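Local coordinates for nitroreductase-like family protein (Bacillus cereus, PDB 2I7H) that belongs to the nitroreductase family and binds flavin mononucleotide, in an assembly of two copies of the chain, at residues Asp31-Leu36 against Arg130-Val135; Trp52-Tyr57 against Ala94-Tyr99; Gly61-Val66 against Arg88-Pro93; Ala118-Phe123 against Arg158-Leu163. One frame throughout, in Å; residues are numbered along the deposited sequence.

Contact 1: Asp31-Leu36 against Arg130-Val135; sequences DLLIEL and RGLGCV
R130 stretches from the loop ahead of strand 132-137 toward helix 30-40, and E35 and L36 meet it there. Its CB already points at the helix, and CG comes within 4.0 Å of L36 CD2. A bend at the next torsion (chi2 -68°) turns CD, and the chain then runs past L36 in the opposite direction. The same L36 CD2 lies over one face of the guanidinium, 4.0 Å from NE. At the far end NH1 passes L32 CD1 at 3.5 Å, while NH2 forms a salt bridge to E35 OE1 at 3.0 Å (N-H...O 159°). The oxygen lies in the guanidinium plane, but the donor comes from above the carboxylate plane, the two groups being turned 81° apart. Deeper in, L132 CD1 gathers three leucines of the helix: L36 CD1 at 3.9 Å, L32 CD2 approaching tip to tip, and L33 CD2 crossing at about a right angle. G131, of positive phi, is the C-prime residue of the Schellman motif that ends helix 106-129. The contact thus grades from a largely buried leucine cluster to an ion pair between the solvent-exposed E35 and R130, where the aliphatic part of R130 lies against L36 while its charge is met by E35.

Contact 2: Trp52-Tyr57 against Ala94-Tyr99; sequences WNCKLY and AQIVVY
N53 and Y99 sit opposite each other at one end of two antiparallel strands, and the Y99 ring folds over its partner. With CG in the crowded position between backbone N and carbonyl carbon (chi1 69°), the ring lies with N53 CB over one face, 3.6 Å from its centroid, in a CH-pi contact offset toward the rim. The N53 amide is nearly parallel to the ring, 20° between planes. K55 CG approaches the same ring obliquely, 3.7 Å from Y99 CE1. Farther along the sheet face that carries N53, K55 and Y99, Y57 slants across V97, CE1 to CG2 3.8 Å. On the other face L56 CD1 presses on I96 CG1 at 3.5 Å and also touches A94 CB. The backbones hold this register with three hydrogen-bonded pairs, N53 with Y99, K55 with V97 and Y57 with Q95; K55 N to V97 O is 2.9 Å. Strand 94-101 has strand 157-167 on its other side, and K55 NZ makes a salt bridge to E185 of the second subunit. Strand 53-58 is outermost within its own chain, yet C54 to Y57 pair in parallel with a strand of the second subunit. The antiparallel sheet of this chain thus gains a parallel strand from its partner, as in the dimeric nitroreductase fold.

Contact 3: Gly61-Val66 against Arg88-Pro93; sequences GRKKLV and RFLSTP
The guanidinium of R62 has L90 CA over one face and T92 O at its edge, close to its plane. NH2 gives T92 O a hydrogen bond of 2.9 Å, N-H...O 159°; seen from the carbonyl, the donor stands above the peptide plane. A bend late in the chain (chi3 -57°) sets NE. That nitrogen is hydrogen-bonded to G59 O, just before helix 62-71, so the guanidinium is gripped by the T92 carbonyl and by the chain ahead of its own helix. The second flat group, the F89 ring, takes L65 CD1 at its edge, 3.5 Å from CE2. V66 CG2 approaches that ring obliquely and lies 3.5 Å from F89 CB, the two side chains sliding past each other in opposite directions. The same V66 methyl reaches L90 CD1 at 3.8 Å, and this leucine methyl also packs on R62 CB. The turn after helix 75-90 is fastened from within: T92 OG1 bonds to R88 O at 2.7 Å, while S91 N reaches that oxygen from the opposite face of its plane. Around the contact, H164 of strand 157-167 stacks edge-to-face with F89, and Q95 of strand 94-101 touches R62 and L65. Helix 62-71 therefore packs its first turn against the C-terminal end of helix 75-90, just where the chain leaves that helix to enter strand 94-101.

Contact 4: Ala118-Phe123 against Arg158-Leu163; sequences AFMQNF and RIVGIL
M120, modelled as selenomethionine, and V160 make the first of several apolar contacts between helix 106-129 and strand 157-167. M120 SE lies 3.7 Å from V160 CG1, the side chains slanting across each other. The last torsion (chi3 73°) then turns CE toward the strand, where it meets L163 CG at 3.7 Å. L163 has two modelled conformers, and its distances hold for one of them; in that one CD1 lies 4.0 Å from F123 CD2. A second kind of contact is methyl against backbone: M120 CE comes to 3.5 Å of G161 CA, an approach made possible by the glycine's lack of a side chain. Polar bonding belongs to the surroundings. V160 and G161 both face V98 in a classic beta bulge, and V160 O accepts from NE1 of W136, a residue of the FMN pocket. On the helix, Q121 packs on P44 of the second subunit and N122 on L125 of that same chain, while F123 also touches helix 30-40 of its own chain. Helix and strand run almost parallel, 8° apart, with axes 10.0 Å from each other. The chemistry is that of a hydrophobic core: helix and sheet are joined here by van der Waals packing of buried apolar side chains.

From the N terminus, helix 30-40 opens contact 1, whose long loop closes only at residues 130-135, where strand 132-137 begins. Within that span contact 2 joins strands 53-58 and 94-101, and within contact 2 in turn contact 3 pairs helix 62-71 with the end of helix 75-90. Contact 4 opens on helix 106-129, after contact 2 has closed but before contact 1 has, and ends on strand 157-167, so contacts 1 and 4 cross. Contacts 1, 2 and 4 touch one another, and contact 3 joins through contact 2: L33 packs on L56, Q95 reaches F89, and I96 bonds to L163 along neighbouring strands. L36 against F123 joins the helices of contacts 1 and 4, while contact 3 stays apart from both.

Contact 1: Asp31-Leu36 against Arg130-Val135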
loop_
_atom_site.group_PDB
_atom_site.type_symbol
_atom_site.label_atom_id
_atom_site.label_comp_id
_atom_site.label_asym_id
_atom_site.label_seq_id
_atom_site.Cartn_x
_atom_site.Cartn_y
_atom_site.Cartn_z
ATOM N N ASP A 31 6.588 23.038 -0.567
ATOM C CA ASP A 31 7.707 22.527 0.218
ATOM C C ASP A 31 7.228 21.522 1.253
ATOM O O ASP A 31 7.958 20.614 1.632
ATOM C CB ASP A 31 8.429 23.683 0.914
ATOM C CG ASP A 31 9.424 24.392 -0.002
ATOM O OD1 ASP A 31 9.521 24.030 -1.201
ATOM O OD2 ASP A 31 10.133 25.307 0.489
ATOM N N LEU A 32 5.996 21.700 1.711
ATOM C CA LEU A 32 5.349 20.736 2.578
ATOM C C LEU A 32 5.034 19.422 1.840
ATOM O O LEU A 32 5.252 18.335 2.383
ATOM C CB LEU A 32 4.072 21.343 3.153
ATOM C CG LEU A 32 3.194 20.441 4.002
ATOM C CD1 LEU A 32 3.939 19.967 5.221
ATOM C CD2 LEU A 32 1.933 21.178 4.383
ATOM N N LEU A 33 4.518 19.522 0.618
ATOM C CA LEU A 33 4.188 18.336 -0.160
ATOM C C LEU A 33 5.454 17.567 -0.482
ATOM O O LEU A 33 5.447 16.337 -0.495
ATOM C CB LEU A 33 3.451 18.702 -1.451
ATOM C CG LEU A 33 2.078 19.357 -1.289
ATOM C CD1 LEU A 33 1.597 19.828 -2.612
ATOM C CD2 LEU A 33 1.087 18.366 -0.709
ATOM N N ILE A 34 6.538 18.297 -0.733
ATOM C CA ILE A 34 7.813 17.668 -1.054
ATOM C C ILE A 34 8.368 17.006 0.201
ATOM O O ILE A 34 8.960 15.933 0.140
ATOM C CB ILE A 34 8.813 18.714 -1.638
ATOM C CG1 ILE A 34 8.412 19.092 -3.067
ATOM C CG2 ILE A 34 10.275 18.211 -1.568
ATOM C CD1 ILE A 34 9.008 20.423 -3.500
ATOM N N GLU A 35 8.173 17.660 1.342
ATOM C CA GLU A 35 8.608 17.117 2.622
ATOM C C GLU A 35 7.892 15.786 2.899
ATOM O O GLU A 35 8.537 14.778 3.157
ATOM C CB GLU A 35 8.404 18.135 3.762
ATOM C CG GLU A 35 8.682 17.564 5.133
ATOM C CD GLU A 35 8.675 18.595 6.262
ATOM O OE1 GLU A 35 8.777 18.160 7.430
ATOM O OE2 GLU A 35 8.601 19.830 6.010
ATOM N N LEU A 36 6.568 15.799 2.802
ATOM C CA LEU A 36 5.719 14.608 2.974
ATOM C C LEU A 36 6.037 13.452 2.022
ATOM O O LEU A 36 6.095 12.291 2.463
ATOM C CB LEU A 36 4.225 14.997 2.877
ATOM C CG LEU A 36 3.783 16.008 3.951
ATOM C CD1 LEU A 36 2.344 16.307 3.880
ATOM C CD2 LEU A 36 4.135 15.495 5.316
ATOM N N ARG A 130 -0.576 16.242 9.341
ATOM C CA ARG A 130 -0.436 17.708 9.224
ATOM C C ARG A 130 -1.732 18.427 8.922
ATOM O O ARG A 130 -1.690 19.604 8.631
ATOM C CB ARG A 130 0.516 18.089 8.092
ATOM C CG ARG A 130 1.767 17.300 8.013
ATOM C CD ARG A 130 2.631 17.611 9.199
ATOM N NE ARG A 130 3.958 17.075 8.978
ATOM C CZ ARG A 130 5.013 17.818 8.659
ATOM N NH1 ARG A 130 4.894 19.160 8.524
ATOM N NH2 ARG A 130 6.188 17.198 8.488
ATOM N N GLY A 131 -2.867 17.722 8.945
ATOM C CA GLY A 131 -4.163 18.328 8.612
ATOM C C GLY A 131 -4.537 18.414 7.135
ATOM O O GLY A 131 -5.566 19.013 6.778
ATOM N N LEU A 132 -3.708 17.846 6.263
ATOM C CA LEU A 132 -4.052 17.746 4.838
ATOM C C LEU A 132 -4.932 16.531 4.537
ATOM O O LEU A 132 -4.640 15.402 4.934
ATOM C CB LEU A 132 -2.802 17.677 3.970
ATOM C CG LEU A 132 -2.070 18.936 3.573
ATOM C CD1 LEU A 132 -0.748 18.524 2.936
ATOM C CD2 LEU A 132 -2.884 19.699 2.582
ATOM N N GLY A 133 -6.027 16.786 3.837
ATOM C CA GLY A 133 -6.870 15.720 3.357
ATOM C C GLY A 133 -6.487 15.386 1.935
ATOM O O GLY A 133 -5.860 16.192 1.232
ATOM N N CYS A 134 -6.829 14.177 1.518
ATOM C CA CYS A 134 -6.701 13.828 0.123
ATOM C C CYS A 134 -7.542 12.635 -0.288
ATOM O O CYS A 134 -7.984 11.870 0.552
ATOM C CB CYS A 134 -5.239 13.637 -0.266
ATOM S SG CYS A 134 -4.386 12.444 0.673
ATOM N N VAL A 135 -7.805 12.545 -1.588
ATOM C CA VAL A 135 -8.344 11.341 -2.207
ATOM C C VAL A 135 -7.399 10.784 -3.254
ATOM O O VAL A 135 -6.816 11.535 -4.042
ATOM C CB VAL A 135 -9.650 11.535 -2.968
ATOM C CG1 VAL A 135 -10.765 10.795 -2.304
ATOM C CG2 VAL A 135 -9.931 12.978 -3.272
#

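Contact 2: Trp52-Tyr57 against Ala94-Tyr99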
loop_
_atom_site.group_PDB
_atom_site.type_symbol
_atom_site.label_atom_id
_atom_site.label_comp_id
_atom_site.label_asym_id
_atom_site.label_seq_id
_atom_site.Cartn_x
_atom_site.Cartn_y
_atom_site.Cartn_z
ATOM N N TRP A 52 8.447 4.400 -7.660
ATOM C CA TRP A 52 7.473 5.498 -7.702
ATOM C C TRP A 52 8.054 6.744 -8.399
ATOM O O TRP A 52 9.246 7.031 -8.279
ATOM C CB TRP A 52 7.003 5.833 -6.280
ATOM C CG TRP A 52 8.140 5.861 -5.303
ATOM C CD1 TRP A 52 9.121 6.849 -5.187
ATOM C CD2 TRP A 52 8.476 4.854 -4.325
ATOM N NE1 TRP A 52 10.000 6.520 -4.200
ATOM C CE2 TRP A 52 9.653 5.303 -3.656
ATOM C CE3 TRP A 52 7.911 3.632 -3.954
ATOM C CZ2 TRP A 52 10.266 4.569 -2.634
ATOM C CZ3 TRP A 52 8.526 2.883 -2.920
ATOM C CH2 TRP A 52 9.699 3.368 -2.281
ATOM N N ASN A 53 7.194 7.467 -9.116
ATOM C CA ASN A 53 7.530 8.753 -9.741
ATOM C C ASN A 53 6.293 9.602 -9.624
ATOM O O ASN A 53 5.215 9.069 -9.453
ATOM C CB ASN A 53 7.808 8.593 -11.241
ATOM C CG ASN A 53 8.996 7.735 -11.531
ATOM O OD1 ASN A 53 10.073 8.244 -11.788
ATOM N ND2 ASN A 53 8.811 6.429 -11.517
ATOM N N CYS A 54 6.448 10.923 -9.731
ATOM C CA CYS A 54 5.335 11.857 -9.515
ATOM C C CYS A 54 5.300 13.015 -10.494
ATOM O O CYS A 54 6.351 13.464 -10.971
ATOM C CB CYS A 54 5.391 12.424 -8.095
ATOM S SG CYS A 54 5.274 11.156 -6.797
ATOM N N LYS A 55 4.090 13.495 -10.796
ATOM C CA LYS A 55 3.911 14.839 -11.360
ATOM C C LYS A 55 3.046 15.600 -10.369
ATOM O O LYS A 55 1.992 15.109 -9.956
ATOM C CB LYS A 55 3.263 14.808 -12.746
ATOM C CG LYS A 55 3.618 13.588 -13.554
ATOM C CD LYS A 55 3.761 13.848 -15.016
ATOM C CE LYS A 55 5.232 14.023 -15.320
ATOM N NZ LYS A 55 5.578 13.708 -16.705
ATOM N N LEU A 56 3.509 16.764 -9.937
ATOM C CA LEU A 56 2.725 17.598 -9.038
ATOM C C LEU A 56 2.206 18.791 -9.814
ATOM O O LEU A 56 2.986 19.545 -10.370
ATOM C CB LEU A 56 3.575 18.072 -7.838
ATOM C CG LEU A 56 3.011 19.193 -6.940
ATOM C CD1 LEU A 56 1.849 18.765 -6.056
ATOM C CD2 LEU A 56 4.115 19.819 -6.074
ATOM N N TYR A 57 0.886 18.934 -9.864
ATOM C CA TYR A 57 0.242 20.075 -10.506
ATOM C C TYR A 57 -0.295 20.983 -9.426
ATOM O O TYR A 57 -1.050 20.541 -8.551
ATOM C CB TYR A 57 -0.884 19.634 -11.460
ATOM C CG TYR A 57 -0.397 18.755 -12.606
ATOM C CD1 TYR A 57 -0.122 17.398 -12.401
ATOM C CD2 TYR A 57 -0.237 19.266 -13.886
ATOM C CE1 TYR A 57 0.313 16.585 -13.429
ATOM C CE2 TYR A 57 0.204 18.473 -14.921
ATOM C CZ TYR A 57 0.490 17.125 -14.677
ATOM O OH TYR A 57 0.942 16.317 -15.680
ATOM N N ALA A 94 -3.877 20.919 -5.035
ATOM C CA ALA A 94 -2.803 20.173 -5.676
ATOM C C ALA A 94 -3.352 18.857 -6.165
ATOM O O ALA A 94 -4.274 18.294 -5.560
ATOM C CB ALA A 94 -1.617 19.952 -4.696
ATOM N N GLN A 95 -2.824 18.408 -7.300
ATOM C CA GLN A 95 -2.954 17.021 -7.762
ATOM C C GLN A 95 -1.567 16.421 -7.886
ATOM O O GLN A 95 -0.635 17.085 -8.356
ATOM C CB GLN A 95 -3.645 16.928 -9.122
ATOM C CG GLN A 95 -5.142 17.101 -9.084
ATOM C CD GLN A 95 -5.577 18.539 -9.288
ATOM O OE1 GLN A 95 -4.884 19.338 -9.940
ATOM N NE2 GLN A 95 -6.760 18.877 -8.747
ATOM N N ILE A 96 -1.442 15.169 -7.460
ATOM C CA ILE A 96 -0.227 14.391 -7.644
ATOM C C ILE A 96 -0.505 13.105 -8.438
ATOM O O ILE A 96 -1.178 12.197 -7.954
ATOM C CB ILE A 96 0.498 14.098 -6.308
ATOM C CG1 ILE A 96 0.860 15.428 -5.633
ATOM C CG2 ILE A 96 1.798 13.334 -6.579
ATOM C CD1 ILE A 96 1.571 15.294 -4.334
ATOM N N VAL A 97 -0.019 13.066 -9.675
ATOM C CA VAL A 97 -0.110 11.862 -10.485
ATOM C C VAL A 97 1.062 10.959 -10.061
ATOM O O VAL A 97 2.217 11.369 -10.104
ATOM C CB VAL A 97 -0.089 12.176 -12.015
ATOM C CG1 VAL A 97 -0.298 10.928 -12.798
ATOM C CG2 VAL A 97 -1.138 13.228 -12.419
ATOM N N VAL A 98 0.752 9.771 -9.579
ATOM C CA VAL A 98 1.788 8.826 -9.133
ATOM C C VAL A 98 1.868 7.725 -10.187
ATOM O O VAL A 98 0.856 7.078 -10.508
ATOM C CB VAL A 98 1.466 8.192 -7.763
ATOM C CG1 VAL A 98 2.532 7.167 -7.391
ATOM C CG2 VAL A 98 1.289 9.289 -6.633
ATOM N N TYR A 99 3.057 7.529 -10.737
ATOM C CA TYR A 99 3.224 6.578 -11.798
ATOM C C TYR A 99 4.512 5.770 -11.635
ATOM O O TYR A 99 5.370 6.092 -10.800
ATOM C CB TYR A 99 3.114 7.261 -13.190
ATOM C CG TYR A 99 4.247 8.155 -13.503
ATOM C CD1 TYR A 99 4.247 9.496 -13.077
ATOM C CD2 TYR A 99 5.348 7.677 -14.200
ATOM C CE1 TYR A 99 5.308 10.323 -13.353
ATOM C CE2 TYR A 99 6.424 8.500 -14.488
ATOM C CZ TYR A 99 6.398 9.821 -14.050
ATOM O OH TYR A 99 7.467 10.633 -14.333
#

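Contact 3: Gly61-Val66 against Arg88-Pro93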
loop_
_atom_site.group_PDB
_atom_site.type_symbol
_atom_site.label_atom_id
_atom_site.label_comp_id
_atom_site.label_asym_id
_atom_site.label_seq_id
_atom_site.Cartn_x
_atom_site.Cartn_y
_atom_site.Cartn_z
ATOM N N GLY A 61 -0.648 25.531 -13.142
ATOM C CA GLY A 61 -0.345 24.233 -13.748
ATOM C C GLY A 61 -1.503 23.246 -13.762
ATOM O O GLY A 61 -1.594 22.395 -14.644
ATOM N N ARG A 62 -2.396 23.365 -12.788
ATOM C CA ARG A 62 -3.549 22.475 -12.688
ATOM C C ARG A 62 -4.428 22.509 -13.938
ATOM O O ARG A 62 -5.132 21.548 -14.223
ATOM C CB ARG A 62 -4.379 22.802 -11.449
ATOM C CG ARG A 62 -3.709 22.459 -10.151
ATOM C CD ARG A 62 -4.446 23.086 -9.016
ATOM N NE ARG A 62 -4.547 24.536 -9.186
ATOM C CZ ARG A 62 -5.423 25.319 -8.559
ATOM N NH1 ARG A 62 -5.403 26.628 -8.787
ATOM N NH2 ARG A 62 -6.317 24.798 -7.708
ATOM N N LYS A 63 -4.382 23.613 -14.675
ATOM C CA LYS A 63 -5.158 23.745 -15.901
ATOM C C LYS A 63 -4.581 22.868 -16.986
ATOM O O LYS A 63 -5.292 22.464 -17.901
ATOM C CB LYS A 63 -5.205 25.199 -16.381
ATOM C CG LYS A 63 -6.142 26.087 -15.602
ATOM C CD LYS A 63 -6.160 27.507 -16.217
ATOM C CE LYS A 63 -6.519 28.587 -15.182
ATOM N NZ LYS A 63 -6.347 30.000 -15.717
ATOM N N LYS A 64 -3.286 22.587 -16.891
ATOM C CA LYS A 64 -2.631 21.716 -17.867
ATOM C C LYS A 64 -3.136 20.290 -17.723
ATOM O O LYS A 64 -3.372 19.617 -18.719
ATOM C CB LYS A 64 -1.112 21.747 -17.715
ATOM C CG LYS A 64 -0.496 23.026 -18.150
ATOM C CD LYS A 64 0.663 22.746 -19.071
ATOM C CE LYS A 64 1.350 24.038 -19.447
ATOM N NZ LYS A 64 2.225 24.404 -18.323
ATOM N N LEU A 65 -3.283 19.858 -16.470
ATOM C CA LEU A 65 -3.837 18.559 -16.134
ATOM C C LEU A 65 -5.265 18.502 -16.618
ATOM O O LEU A 65 -5.668 17.521 -17.237
ATOM C CB LEU A 65 -3.839 18.355 -14.615
ATOM C CG LEU A 65 -3.597 16.958 -14.042
ATOM C CD1 LEU A 65 -4.414 16.745 -12.782
ATOM C CD2 LEU A 65 -3.846 15.869 -15.006
ATOM N N VAL A 66 -6.030 19.544 -16.303
ATOM C CA VAL A 66 -7.415 19.625 -16.747
ATOM C C VAL A 66 -7.521 19.473 -18.260
ATOM O O VAL A 66 -8.354 18.705 -18.741
ATOM C CB VAL A 66 -8.122 20.906 -16.270
ATOM C CG1 VAL A 66 -9.434 21.099 -17.011
ATOM C CG2 VAL A 66 -8.383 20.826 -14.795
ATOM N N ARG A 88 -13.881 21.356 -10.312
ATOM C CA ARG A 88 -13.398 20.572 -9.179
ATOM C C ARG A 88 -11.868 20.578 -9.052
ATOM O O ARG A 88 -11.323 20.780 -7.970
ATOM C CB ARG A 88 -13.888 19.138 -9.275
ATOM C CG ARG A 88 -14.182 18.548 -7.938
ATOM C CD ARG A 88 -13.545 17.193 -7.728
ATOM N NE ARG A 88 -13.889 16.194 -8.736
ATOM C CZ ARG A 88 -13.003 15.394 -9.332
ATOM N NH1 ARG A 88 -11.712 15.472 -9.049
ATOM N NH2 ARG A 88 -13.413 14.508 -10.218
ATOM N N PHE A 89 -11.185 20.333 -10.160
ATOM C CA PHE A 89 -9.730 20.268 -10.177
ATOM C C PHE A 89 -9.143 21.637 -9.829
ATOM O O PHE A 89 -8.025 21.754 -9.317
ATOM C CB PHE A 89 -9.249 19.866 -11.580
ATOM C CG PHE A 89 -9.146 18.398 -11.807
ATOM C CD1 PHE A 89 -10.249 17.572 -11.656
ATOM C CD2 PHE A 89 -7.942 17.834 -12.233
ATOM C CE1 PHE A 89 -10.156 16.206 -11.887
ATOM C CE2 PHE A 89 -7.851 16.469 -12.484
ATOM C CZ PHE A 89 -8.967 15.649 -12.308
ATOM N N LEU A 90 -9.894 22.675 -10.157
ATOM C CA LEU A 90 -9.407 24.030 -10.022
ATOM C C LEU A 90 -9.727 24.629 -8.648
ATOM O O LEU A 90 -9.229 25.714 -8.301
ATOM C CB LEU A 90 -9.946 24.877 -11.177
ATOM C CG LEU A 90 -9.003 25.035 -12.384
ATOM C CD1 LEU A 90 -8.056 23.906 -12.613
ATOM C CD2 LEU A 90 -9.748 25.323 -13.661
ATOM N N SER A 91 -10.555 23.918 -7.873
ATOM C CA SER A 91 -10.782 24.245 -6.456
ATOM C C SER A 91 -10.188 23.168 -5.564
ATOM O O SER A 91 -10.632 22.953 -4.428
ATOM C CB SER A 91 -12.273 24.474 -6.150
ATOM O OG SER A 91 -13.071 23.489 -6.770
ATOM N N THR A 92 -9.189 22.477 -6.111
ATOM C CA THR A 92 -8.387 21.499 -5.395
ATOM C C THR A 92 -6.965 22.019 -5.471
ATOM O O THR A 92 -6.438 22.185 -6.570
ATOM C CB THR A 92 -8.491 20.109 -6.046
ATOM O OG1 THR A 92 -9.855 19.680 -6.008
ATOM C CG2 THR A 92 -7.613 19.073 -5.332
ATOM N N PRO A 93 -6.367 22.357 -4.316
ATOM C CA PRO A 93 -5.025 22.969 -4.295
ATOM C C PRO A 93 -3.897 22.244 -5.060
ATOM O O PRO A 93 -3.032 22.903 -5.632
ATOM C CB PRO A 93 -4.697 23.059 -2.783
ATOM C CG PRO A 93 -5.990 23.158 -2.138
ATOM C CD PRO A 93 -6.936 22.281 -2.960
#

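Contact 4: Ala118-Phe123 against Arg158-Leu163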
loop_
_atom_site.group_PDB
_atom_site.type_symbol
_atom_site.label_atom_id
_atom_site.label_comp_id
_atom_site.label_asym_id
_atom_site.label_seq_id
_atom_site.Cartn_x
_atom_site.Cartn_y
_atom_site.Cartn_z
ATOM N N ALA A 118 2.165 1.288 -1.262
ATOM C CA ALA A 118 2.666 1.498 0.085
ATOM C C ALA A 118 3.146 2.962 0.266
ATOM O O ALA A 118 2.865 3.575 1.288
ATOM C CB ALA A 118 3.836 0.437 0.465
ATOM N N PHE A 119 3.882 3.484 -0.721
ATOM C CA PHE A 119 4.303 4.891 -0.791
ATOM C C PHE A 119 3.110 5.847 -0.727
ATOM O O PHE A 119 3.138 6.822 0.029
ATOM C CB PHE A 119 5.154 5.085 -2.062
ATOM C CG PHE A 119 5.384 6.513 -2.472
ATOM C CD1 PHE A 119 6.404 7.265 -1.899
ATOM C CD2 PHE A 119 4.647 7.067 -3.519
ATOM C CE1 PHE A 119 6.611 8.533 -2.293
ATOM C CE2 PHE A 119 4.842 8.335 -3.916
ATOM C CZ PHE A 119 5.820 9.099 -3.308
HETATM N N MSE A 120 2.039 5.543 -1.464
HETATM C CA MSE A 120 0.855 6.416 -1.502
HETATM C C MSE A 120 0.082 6.409 -0.208
HETATM O O MSE A 120 -0.387 7.456 0.237
HETATM C CB MSE A 120 -0.083 6.076 -2.674
HETATM C CG MSE A 120 0.512 6.427 -4.020
HETATM SE SE MSE A 120 -0.563 5.932 -5.589
HETATM C CE MSE A 120 -1.940 7.253 -5.448
ATOM N N GLN A 121 -0.055 5.225 0.377
ATOM C CA GLN A 121 -0.669 5.081 1.670
ATOM C C GLN A 121 0.141 5.788 2.770
ATOM O O GLN A 121 -0.438 6.496 3.585
ATOM C CB GLN A 121 -0.902 3.608 2.015
ATOM C CG GLN A 121 -1.393 3.385 3.451
ATOM C CD GLN A 121 -2.768 3.947 3.747
ATOM O OE1 GLN A 121 -3.290 3.765 4.857
ATOM N NE2 GLN A 121 -3.360 4.641 2.788
ATOM N N ASN A 122 1.470 5.611 2.755
ATOM C CA ASN A 122 2.360 6.379 3.627
ATOM C C ASN A 122 2.058 7.856 3.509
ATOM O O ASN A 122 1.906 8.546 4.506
ATOM C CB ASN A 122 3.811 6.215 3.196
ATOM C CG ASN A 122 4.462 4.970 3.722
ATOM O OD1 ASN A 122 3.953 4.270 4.598
ATOM N ND2 ASN A 122 5.635 4.695 3.186
ATOM N N PHE A 123 2.020 8.338 2.264
ATOM C CA PHE A 123 1.805 9.748 1.994
ATOM C C PHE A 123 0.481 10.217 2.587
ATOM O O PHE A 123 0.413 11.293 3.171
ATOM C CB PHE A 123 1.790 10.050 0.497
ATOM C CG PHE A 123 1.486 11.471 0.220
ATOM C CD1 PHE A 123 2.512 12.451 0.278
ATOM C CD2 PHE A 123 0.180 11.875 0.001
ATOM C CE1 PHE A 123 2.200 13.771 0.066
ATOM C CE2 PHE A 123 -0.126 13.199 -0.208
ATOM C CZ PHE A 123 0.865 14.148 -0.177
ATOM N N ARG A 158 2.706 3.195 -15.976
ATOM C CA ARG A 158 1.427 2.946 -15.366
ATOM C C ARG A 158 1.116 4.012 -14.328
ATOM O O ARG A 158 1.984 4.407 -13.546
ATOM C CB ARG A 158 1.414 1.562 -14.707
ATOM C CG ARG A 158 0.186 1.303 -13.870
ATOM C CD ARG A 158 0.351 0.059 -13.024
ATOM N NE ARG A 158 0.301 -1.184 -13.811
ATOM C CZ ARG A 158 -0.789 -1.943 -13.965
ATOM N NH1 ARG A 158 -1.925 -1.565 -13.393
ATOM N NH2 ARG A 158 -0.743 -3.061 -14.710
ATOM N N ILE A 159 -0.129 4.472 -14.336
ATOM C CA ILE A 159 -0.592 5.457 -13.382
ATOM C C ILE A 159 -1.270 4.698 -12.269
ATOM O O ILE A 159 -2.302 4.063 -12.463
ATOM C CB ILE A 159 -1.544 6.505 -14.024
ATOM C CG1 ILE A 159 -0.820 7.261 -15.144
ATOM C CG2 ILE A 159 -2.154 7.440 -12.960
ATOM C CD1 ILE A 159 -1.700 8.287 -15.877
ATOM N N VAL A 160 -0.652 4.747 -11.103
ATOM C CA VAL A 160 -1.183 4.078 -9.921
ATOM C C VAL A 160 -2.309 4.869 -9.250
ATOM O O VAL A 160 -3.253 4.277 -8.735
ATOM C CB VAL A 160 -0.062 3.739 -8.932
ATOM C CG1 VAL A 160 -0.599 2.921 -7.808
ATOM C CG2 VAL A 160 1.042 2.974 -9.696
ATOM N N GLY A 161 -2.223 6.196 -9.277
ATOM C CA GLY A 161 -3.270 7.013 -8.714
ATOM C C GLY A 161 -3.040 8.477 -8.971
ATOM O O GLY A 161 -1.922 8.901 -9.282
ATOM N N ILE A 162 -4.124 9.248 -8.888
ATOM C CA ILE A 162 -4.019 10.697 -8.833
ATOM C C ILE A 162 -4.497 11.099 -7.464
ATOM O O ILE A 162 -5.630 10.844 -7.100
ATOM C CB ILE A 162 -4.803 11.424 -9.953
ATOM C CG1 ILE A 162 -4.375 10.869 -11.320
ATOM C CG2 ILE A 162 -4.612 12.986 -9.822
ATOM C CD1 ILE A 162 -4.894 11.623 -12.542
ATOM N N LEU A 163 -3.610 11.699 -6.685
ATOM C CA LEU A 163 -3.977 12.163 -5.361
ATOM C C LEU A 163 -4.423 13.616 -5.433
ATOM O O LEU A 163 -3.705 14.452 -5.959
ATOM C CB LEU A 163 -2.804 12.028 -4.391
ATOM C CG LEU A 163 -2.270 10.657 -4.022
ATOM C CD1 LEU A 163 -0.816 10.861 -3.701
ATOM C CD2 LEU A 163 -3.043 10.095 -2.814
#